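Local coordinates for protein superoxide dismutase [Cu-Zn] (PDB 7B4O) that probably catalyses the dismutation of superoxide to oxygen and hydrogen peroxide, as a copper-zinc superoxide dismutase that here carries zinc in place of copper, at residues V37-H51 and L90-E104. Residues are numbered along the deposited sequence; the frame is centred on the assembly and turned at random.
Sequences VADLNGLSPGKHGFH and LGNITADENGKAHLE. With ZN (zinc ion), chain G; ZN (zinc ion), chain E.
A38 pairs with L103 and L40 with A101, while G46 pairs with A95 and H48 with I93. Both pairings are antiparallel. They join strands 33-41 to 101-107 and 46-53 to 89-95 in the Greek-key beta barrel of Cu,Zn superoxide dismutases. Apolar side chains from both pairings meet in the interior. I93 CD1 lies 3.7 Å from both A38 CB and L40 CD1. The F50 ring reaches inward because chi1, -175°, puts CG opposite the backbone N. F50 CD2 meets L90 CB at 3.6 Å, and F50 CE2 meets L103 CD2 at 3.8 Å. M123 and I25 side chains also touch F50. At the loop end, L43 CD2 sits 3.6 Å above the H48 ring, over its centre. H48 NE2 donates to S44 O, and H48 ND1 is hydrogen-bonded to H126 O. These bonds fix the ring's rotation. H51 ND1 binds a zinc ion together with H53 and H126, and D130 holds H51 NE2. A separate zinc ion lies on the outer face, bound by H102 NE2 and E104 OE2. D39 orients H102 there: H102 ND1 donates to D39 OD1 at 2.8 Å, on the syn side but 32° out of the carboxylate plane.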
ATOM      1  N   VAL A  37      13.189   0.047   9.405  1.00 12.98           N
ATOM      2  CA  VAL A  37      13.999   1.233   9.025  1.00 12.43           C
ATOM      3  C   VAL A  37      13.059   2.263   8.415  1.00 12.12           C
ATOM      4  O   VAL A  37      12.440   1.972   7.382  1.00 14.63           O
ATOM      5  CB  VAL A  37      15.136   0.889   8.049  1.00 12.95           C
ATOM      6  CG1 VAL A  37      15.911   2.149   7.671  1.00 13.89           C
ATOM      7  CG2 VAL A  37      16.064  -0.154   8.627  1.00 13.21           C
ATOM      8  N   ALA A  38      12.992   3.443   9.015  1.00 11.79           N
ATOM      9  CA  ALA A  38      12.125   4.540   8.550  1.00 11.53           C
ATOM     10  C   ALA A  38      13.000   5.745   8.240  1.00 11.30           C
ATOM     11  O   ALA A  38      13.879   6.089   9.047  1.00 12.82           O
ATOM     12  CB  ALA A  38      11.079   4.875   9.570  1.00 13.26           C
ATOM     13  N   ASP A  39      12.741   6.358   7.087  1.00 12.76           N
ATOM     14  CA  ASP A  39      13.401   7.610   6.661  1.00 11.66           C
ATOM     15  C   ASP A  39      12.305   8.539   6.165  1.00 11.41           C
ATOM     16  O   ASP A  39      11.795   8.308   5.050  1.00 12.41           O
ATOM     17  CB  ASP A  39      14.466   7.339   5.611  1.00 12.63           C
ATOM     18  CG  ASP A  39      15.638   6.603   6.217  1.00 14.60           C
ATOM     19  OD1 ASP A  39      16.381   7.235   6.998  1.00 17.00           O
ATOM     20  OD2 ASP A  39      15.754   5.406   5.950  1.00 17.58           O
ATOM     21  N   LEU A  40      11.936   9.516   6.993  1.00 11.39           N
ATOM     22  CA  LEU A  40      10.816  10.443   6.702  1.00 11.15           C
ATOM     23  C   LEU A  40      11.337  11.876   6.658  1.00 11.65           C
ATOM     24  O   LEU A  40      12.410  12.174   7.216  1.00 12.78           O
ATOM     25  CB  LEU A  40       9.740  10.325   7.786  1.00 11.78           C
ATOM     26  CG  LEU A  40       9.339   8.915   8.214  1.00 14.45           C
ATOM     27  CD1 LEU A  40       8.202   8.990   9.227  1.00 15.37           C
ATOM     28  CD2 LEU A  40       8.949   8.021   7.040  1.00 16.23           C
ATOM     29  N   ASN A  41      10.569  12.737   6.009  1.00 13.08           N
ATOM     30  CA  ASN A  41      10.850  14.187   5.935  1.00 13.84           C
ATOM     31  C   ASN A  41       9.547  14.964   6.115  1.00 12.87           C
ATOM     32  O   ASN A  41       8.458  14.379   6.001  1.00 13.69           O
ATOM     33  CB  ASN A  41      11.516  14.536   4.605  1.00 15.27           C
ATOM     34  CG  ASN A  41      12.864  13.868   4.431  1.00 17.50           C
ATOM     35  OD1 ASN A  41      13.854  14.305   5.008  1.00 24.05           O
ATOM     36  ND2 ASN A  41      12.902  12.784   3.673  1.00 21.72           N
ATOM     37  N   GLY A  42       9.673  16.258   6.384  1.00 13.86           N
ATOM     38  CA  GLY A  42       8.525  17.178   6.451  1.00 14.12           C
ATOM     39  C   GLY A  42       7.808  17.128   7.787  1.00 14.04           C
ATOM     40  O   GLY A  42       6.702  17.687   7.868  1.00 16.19           O
ATOM     41  N   LEU A  43       8.409  16.508   8.807  1.00 13.17           N
ATOM     42  CA  LEU A  43       7.801  16.406  10.157  1.00 14.29           C
ATOM     43  C   LEU A  43       8.157  17.623  11.008  1.00 14.43           C
ATOM     44  O   LEU A  43       9.271  18.125  10.909  1.00 17.97           O
ATOM     45  CB  LEU A  43       8.292  15.133  10.846  1.00 15.73           C
ATOM     46  CG  LEU A  43       7.575  13.867  10.420  1.00 16.84           C
ATOM     47  CD1 LEU A  43       8.397  12.660  10.794  1.00 18.89           C
ATOM     48  CD2 LEU A  43       6.180  13.780  11.020  1.00 15.42           C
ATOM     49  N   SER A  44       7.243  18.025  11.885  1.00 15.76           N
ATOM     50  CA  SER A  44       7.570  19.003  12.947  1.00 17.47           C
ATOM     51  C   SER A  44       8.645  18.371  13.823  1.00 16.00           C
ATOM     52  O   SER A  44       8.612  17.167  14.098  1.00 15.71           O
ATOM     53  CB  SER A  44       6.360  19.439  13.729  1.00 18.84           C
ATOM     54  OG  SER A  44       5.731  18.348  14.371  1.00 20.33           O
ATOM     55  N   PRO A  45       9.671  19.127  14.255  1.00 16.79           N
ATOM     56  CA  PRO A  45      10.700  18.568  15.125  1.00 16.35           C
ATOM     57  C   PRO A  45      10.083  17.949  16.385  1.00 17.27           C
ATOM     58  O   PRO A  45       9.121  18.493  16.909  1.00 18.57           O
ATOM     59  CB  PRO A  45      11.583  19.776  15.460  1.00 18.47           C
ATOM     60  CG  PRO A  45      11.414  20.660  14.259  1.00 19.37           C
ATOM     61  CD  PRO A  45       9.952  20.519  13.892  1.00 18.95           C
ATOM     62  N   GLY A  46      10.652  16.830  16.823  1.00 16.93           N
ATOM     63  CA  GLY A  46      10.255  16.125  18.055  1.00 16.86           C
ATOM     64  C   GLY A  46       9.657  14.757  17.769  1.00 14.52           C
ATOM     65  O   GLY A  46       9.857  14.213  16.654  1.00 14.18           O
ATOM     66  N   LYS A  47       8.949  14.211  18.748  1.00 14.35           N
ATOM     67  CA  LYS A  47       8.520  12.793  18.728  1.00 16.11           C
ATOM     68  C   LYS A  47       7.124  12.680  18.119  1.00 14.02           C
ATOM     69  O   LYS A  47       6.229  13.452  18.491  1.00 14.86           O
ATOM     70  CB  LYS A  47       8.559  12.218  20.144  1.00 18.86           C
ATOM     71  CG  LYS A  47       9.958  11.990  20.698  1.00 22.96           C
ATOM     72  CD  LYS A  47       9.922  11.340  22.073  1.00 27.83           C
ATOM     73  CE  LYS A  47      11.171  10.578  22.453  1.00 34.16           C
ATOM     74  NZ  LYS A  47      10.999   9.959  23.785  1.00 37.42           N
ATOM     75  N   HIS A  48       6.947  11.690  17.260  1.00 12.26           N
ATOM     76  CA  HIS A  48       5.683  11.413  16.542  1.00 11.23           C
ATOM     77  C   HIS A  48       5.309   9.946  16.700  1.00 11.61           C
ATOM     78  O   HIS A  48       6.143   9.087  16.379  1.00 11.95           O
ATOM     79  CB  HIS A  48       5.837  11.766  15.063  1.00 11.41           C
ATOM     80  CG  HIS A  48       6.052  13.217  14.829  1.00 11.68           C
ATOM     81  ND1 HIS A  48       5.013  14.054  14.561  1.00 12.46           N
ATOM     82  CD2 HIS A  48       7.166  13.967  14.832  1.00 12.65           C
ATOM     83  CE1 HIS A  48       5.468  15.283  14.389  1.00 13.51           C
ATOM     84  NE2 HIS A  48       6.793  15.257  14.538  1.00 13.48           N
ATOM     85  N   GLY A  49       4.083   9.687  17.155  1.00 11.63           N
ATOM     86  CA  GLY A  49       3.519   8.334  17.131  1.00 11.52           C
ATOM     87  C   GLY A  49       3.710   7.682  15.779  1.00 11.26           C
ATOM     88  O   GLY A  49       3.490   8.322  14.741  1.00 11.99           O
ATOM     89  N   PHE A  50       4.082   6.410  15.805  1.00 11.57           N
ATOM     90  CA  PHE A  50       4.533   5.647  14.619  1.00 11.90           C
ATOM     91  C   PHE A  50       3.899   4.264  14.725  1.00 11.11           C
ATOM     92  O   PHE A  50       4.376   3.450  15.538  1.00 12.69           O
ATOM     93  CB  PHE A  50       6.066   5.620  14.616  1.00 12.79           C
ATOM     94  CG  PHE A  50       6.709   4.985  13.417  1.00 13.73           C
ATOM     95  CD1 PHE A  50       6.779   5.647  12.200  1.00 15.51           C
ATOM     96  CD2 PHE A  50       7.306   3.739  13.525  1.00 14.76           C
ATOM     97  CE1 PHE A  50       7.401   5.052  11.105  1.00 16.30           C
ATOM     98  CE2 PHE A  50       7.938   3.148  12.444  1.00 17.30           C
ATOM     99  CZ  PHE A  50       7.980   3.806  11.236  1.00 16.92           C
ATOM    100  N   HIS A  51       2.822   4.017  13.988  1.00 10.87           N
ATOM    101  CA  HIS A  51       1.958   2.839  14.232  1.00 11.18           C
ATOM    102  C   HIS A  51       1.574   2.118  12.955  1.00 10.83           C
ATOM    103  O   HIS A  51       1.404   2.761  11.903  1.00 12.20           O
ATOM    104  CB  HIS A  51       0.654   3.251  14.906  1.00 12.10           C
ATOM    105  CG  HIS A  51       0.816   4.003  16.172  1.00 12.60           C
ATOM    106  ND1 HIS A  51      -0.057   5.013  16.504  1.00 13.92           N
ATOM    107  CD2 HIS A  51       1.729   3.915  17.165  1.00 13.33           C
ATOM    108  CE1 HIS A  51       0.285   5.502  17.683  1.00 15.17           C
ATOM    109  NE2 HIS A  51       1.399   4.852  18.099  1.00 14.13           N
ATOM    110  N   LEU A  90       4.633   0.555  17.225  1.00 12.02           N
ATOM    111  CA  LEU A  90       6.060   0.725  16.867  1.00 11.70           C
ATOM    112  C   LEU A  90       6.621   1.997  17.526  1.00 12.61           C
ATOM    113  O   LEU A  90       7.728   2.380  17.165  1.00 14.28           O
ATOM    114  CB  LEU A  90       6.225   0.768  15.344  1.00 13.22           C
ATOM    115  CG  LEU A  90       5.506  -0.315  14.540  1.00 14.91           C
ATOM    116  CD1 LEU A  90       6.003  -0.311  13.105  1.00 15.58           C
ATOM    117  CD2 LEU A  90       5.667  -1.714  15.126  1.00 15.90           C
ATOM    118  N   GLY A  91       5.921   2.563  18.514  1.00 12.92           N
ATOM    119  CA  GLY A  91       6.439   3.628  19.389  1.00 12.99           C
ATOM    120  C   GLY A  91       6.428   4.993  18.719  1.00 13.06           C
ATOM    121  O   GLY A  91       5.371   5.398  18.201  1.00 13.74           O
ATOM    122  N   ASN A  92       7.565   5.681  18.765  1.00 12.73           N
ATOM    123  CA  ASN A  92       7.706   7.061  18.245  1.00 12.13           C
ATOM    124  C   ASN A  92       8.861   7.109  17.255  1.00 12.71           C
ATOM    125  O   ASN A  92       9.859   6.377  17.428  1.00 14.36           O
ATOM    126  CB  ASN A  92       7.937   8.086  19.349  1.00 12.97           C
ATOM    127  CG  ASN A  92       6.693   8.271  20.188  1.00 12.36           C
ATOM    128  OD1 ASN A  92       5.723   8.861  19.722  1.00 13.03           O
ATOM    129  ND2 ASN A  92       6.699   7.745  21.399  1.00 14.63           N
ATOM    130  N   ILE A  93       8.736   8.014  16.296  1.00 12.86           N
ATOM    131  CA  ILE A  93       9.874   8.430  15.447  1.00 12.19           C
ATOM    132  C   ILE A  93      10.181   9.892  15.788  1.00 12.30           C
ATOM    133  O   ILE A  93       9.243  10.672  16.000  1.00 15.05           O
ATOM    134  CB  ILE A  93       9.581   8.183  13.959  1.00 12.48           C
ATOM    135  CG1 ILE A  93      10.847   8.410  13.133  1.00 13.41           C
ATOM    136  CG2 ILE A  93       8.401   8.997  13.466  1.00 11.80           C
ATOM    137  CD1 ILE A  93      10.762   7.916  11.713  1.00 15.06           C
ATOM    138  N   THR A  94      11.461  10.220  15.870  1.00 13.05           N
ATOM    139  CA  THR A  94      11.935  11.564  16.253  1.00 13.96           C
ATOM    140  C   THR A  94      12.408  12.292  14.996  1.00 13.47           C
ATOM    141  O   THR A  94      13.288  11.770  14.294  1.00 14.36           O
ATOM    142  CB  THR A  94      13.027  11.501  17.321  1.00 17.08           C
ATOM    143  OG1 THR A  94      12.478  10.830  18.454  1.00 19.19           O
ATOM    144  CG2 THR A  94      13.519  12.873  17.728  1.00 18.18           C
ATOM    145  N   ALA A  95      11.838  13.469  14.752  1.00 13.89           N
ATOM    146  CA  ALA A  95      12.274  14.385  13.677  1.00 14.54           C
ATOM    147  C   ALA A  95      13.273  15.396  14.249  1.00 13.90           C
ATOM    148  O   ALA A  95      13.037  15.923  15.343  1.00 16.97           O
ATOM    149  CB  ALA A  95      11.079  15.056  13.046  1.00 15.24           C
ATOM    150  N   ASP A  96      14.345  15.658  13.492  1.00 14.65           N
ATOM    151  CA  ASP A  96      15.379  16.663  13.841  1.00 16.87           C
ATOM    152  C   ASP A  96      14.864  18.073  13.510  1.00 17.48           C
ATOM    153  O   ASP A  96      13.693  18.227  13.085  1.00 16.74           O
ATOM    154  CB  ASP A  96      16.713  16.336  13.167  1.00 18.28           C
ATOM    155  CG  ASP A  96      16.748  16.463  11.654  1.00 18.78           C
ATOM    156  OD1 ASP A  96      15.863  17.131  11.096  1.00 16.23           O
ATOM    157  OD2 ASP A  96      17.685  15.893  11.049  1.00 21.63           O
ATOM    158  N   GLU A  97      15.716  19.074  13.695  1.00 19.23           N
ATOM    159  CA  GLU A  97      15.321  20.502  13.551  1.00 20.89           C
ATOM    160  C   GLU A  97      14.933  20.811  12.095  1.00 20.27           C
ATOM    161  O   GLU A  97      14.248  21.824  11.879  1.00 22.84           O
ATOM    162  CB  GLU A  97      16.421  21.410  14.092  1.00 25.69           C
ATOM    163  CG  GLU A  97      17.675  21.450  13.249  1.00 30.88           C
ATOM    164  CD  GLU A  97      18.723  22.436  13.759  1.00 35.34           C
ATOM    165  OE1 GLU A  97      18.449  23.671  13.769  1.00 34.25           O
ATOM    166  OE2 GLU A  97      19.812  21.974  14.162  1.00 50.40           O
ATOM    167  N   ASN A  98      15.332  19.973  11.143  1.00 18.17           N
ATOM    168  CA  ASN A  98      15.049  20.148   9.691  1.00 18.73           C
ATOM    169  C   ASN A  98      13.829  19.323   9.260  1.00 16.82           C
ATOM    170  O   ASN A  98      13.468  19.390   8.075  1.00 20.09           O
ATOM    171  CB  ASN A  98      16.265  19.787   8.838  1.00 19.62           C
ATOM    172  CG  ASN A  98      17.544  20.454   9.295  1.00 19.55           C
ATOM    173  OD1 ASN A  98      18.589  19.814   9.432  1.00 27.99           O
ATOM    174  ND2 ASN A  98      17.472  21.748   9.524  1.00 20.51           N
ATOM    175  N   GLY A  99      13.195  18.590  10.185  1.00 15.91           N
ATOM    176  CA  GLY A  99      12.009  17.767   9.891  1.00 14.48           C
ATOM    177  C   GLY A  99      12.367  16.387   9.359  1.00 13.87           C
ATOM    178  O   GLY A  99      11.449  15.666   8.950  1.00 15.04           O
ATOM    179  N   LYS A 100      13.654  16.035   9.355  1.00 13.37           N
ATOM    180  CA  LYS A 100      14.133  14.708   8.903  1.00 13.55           C
ATOM    181  C   LYS A 100      14.062  13.739  10.086  1.00 12.83           C
ATOM    182  O   LYS A 100      14.509  14.088  11.184  1.00 14.46           O
ATOM    183  CB  LYS A 100      15.561  14.777   8.369  1.00 15.77           C
ATOM    184  CG  LYS A 100      16.129  13.462   7.853  1.00 19.68           C
ATOM    185  CD  LYS A 100      17.492  13.637   7.210  1.00 25.68           C
ATOM    186  CE  LYS A 100      17.418  14.185   5.799  1.00 31.79           C
ATOM    187  NZ  LYS A 100      16.888  13.189   4.833  1.00 38.12           N
ATOM    188  N   ALA A 101      13.540  12.552   9.835  1.00 12.90           N
ATOM    189  CA  ALA A 101      13.313  11.536  10.877  1.00 13.35           C
ATOM    190  C   ALA A 101      13.863  10.199  10.393  1.00 13.71           C
ATOM    191  O   ALA A 101      13.467   9.732   9.314  1.00 14.97           O
ATOM    192  CB  ALA A 101      11.845  11.460  11.215  1.00 14.62           C
ATOM    193  N   HIS A 102      14.732   9.612  11.206  1.00 13.60           N
ATOM    194  CA  HIS A 102      15.311   8.271  10.989  1.00 13.71           C
ATOM    195  C   HIS A 102      14.972   7.409  12.198  1.00 13.18           C
ATOM    196  O   HIS A 102      15.153   7.866  13.346  1.00 13.84           O
ATOM    197  CB  HIS A 102      16.813   8.371  10.731  1.00 14.50           C
ATOM    198  CG  HIS A 102      17.490   7.057  10.584  1.00 14.71           C
ATOM    199  ND1 HIS A 102      17.377   6.266   9.446  1.00 14.47           N
ATOM    200  CD2 HIS A 102      18.305   6.390  11.422  1.00 15.83           C
ATOM    201  CE1 HIS A 102      18.101   5.174   9.611  1.00 15.23           C
ATOM    202  NE2 HIS A 102      18.680   5.237  10.803  1.00 16.65           N
ATOM    203  N   LEU A 103      14.531   6.192  11.943  1.00 13.20           N
ATOM    204  CA  LEU A 103      14.316   5.189  13.015  1.00 13.62           C
ATOM    205  C   LEU A 103      14.796   3.840  12.506  1.00 13.03           C
ATOM    206  O   LEU A 103      14.537   3.511  11.344  1.00 13.74           O
ATOM    207  CB  LEU A 103      12.833   5.141  13.391  1.00 14.56           C
ATOM    208  CG  LEU A 103      12.439   4.057  14.397  1.00 17.16           C
ATOM    209  CD1 LEU A 103      13.139   4.262  15.731  1.00 19.36           C
ATOM    210  CD2 LEU A 103      10.938   4.010  14.573  1.00 18.22           C
ATOM    211  N   GLU A 104      15.511   3.122  13.364  1.00 13.61           N
ATOM    212  CA  GLU A 104      15.940   1.729  13.123  1.00 14.43           C
ATOM    213  C   GLU A 104      15.789   0.971  14.434  1.00 13.99           C
ATOM    214  O   GLU A 104      16.344   1.413  15.438  1.00 16.23           O
ATOM    215  CB  GLU A 104      17.388   1.756  12.640  1.00 20.60           C
ATOM    216  CG  GLU A 104      17.937   0.460  12.145  1.00 24.38           C
ATOM    217  CD  GLU A 104      19.370   0.661  11.675  1.00 31.97           C
ATOM    218  OE1 GLU A 104      20.140  -0.292  11.847  1.00 38.42           O
ATOM    219  OE2 GLU A 104      19.717   1.791  11.169  1.00 25.74           O
TER
HETATM  220 ZN    ZN G 203      20.077   3.965  11.468  0.50 24.74          ZN
HETATM  221 ZN    ZN E 201      -1.869   5.446  15.527  1.00 17.14          ZN
HETATM  222  O   HOH W   1      14.733  10.912   5.848  1.00 21.82           O
HETATM  223  O   HOH W   2      12.106  17.814   6.323  1.00 22.95           O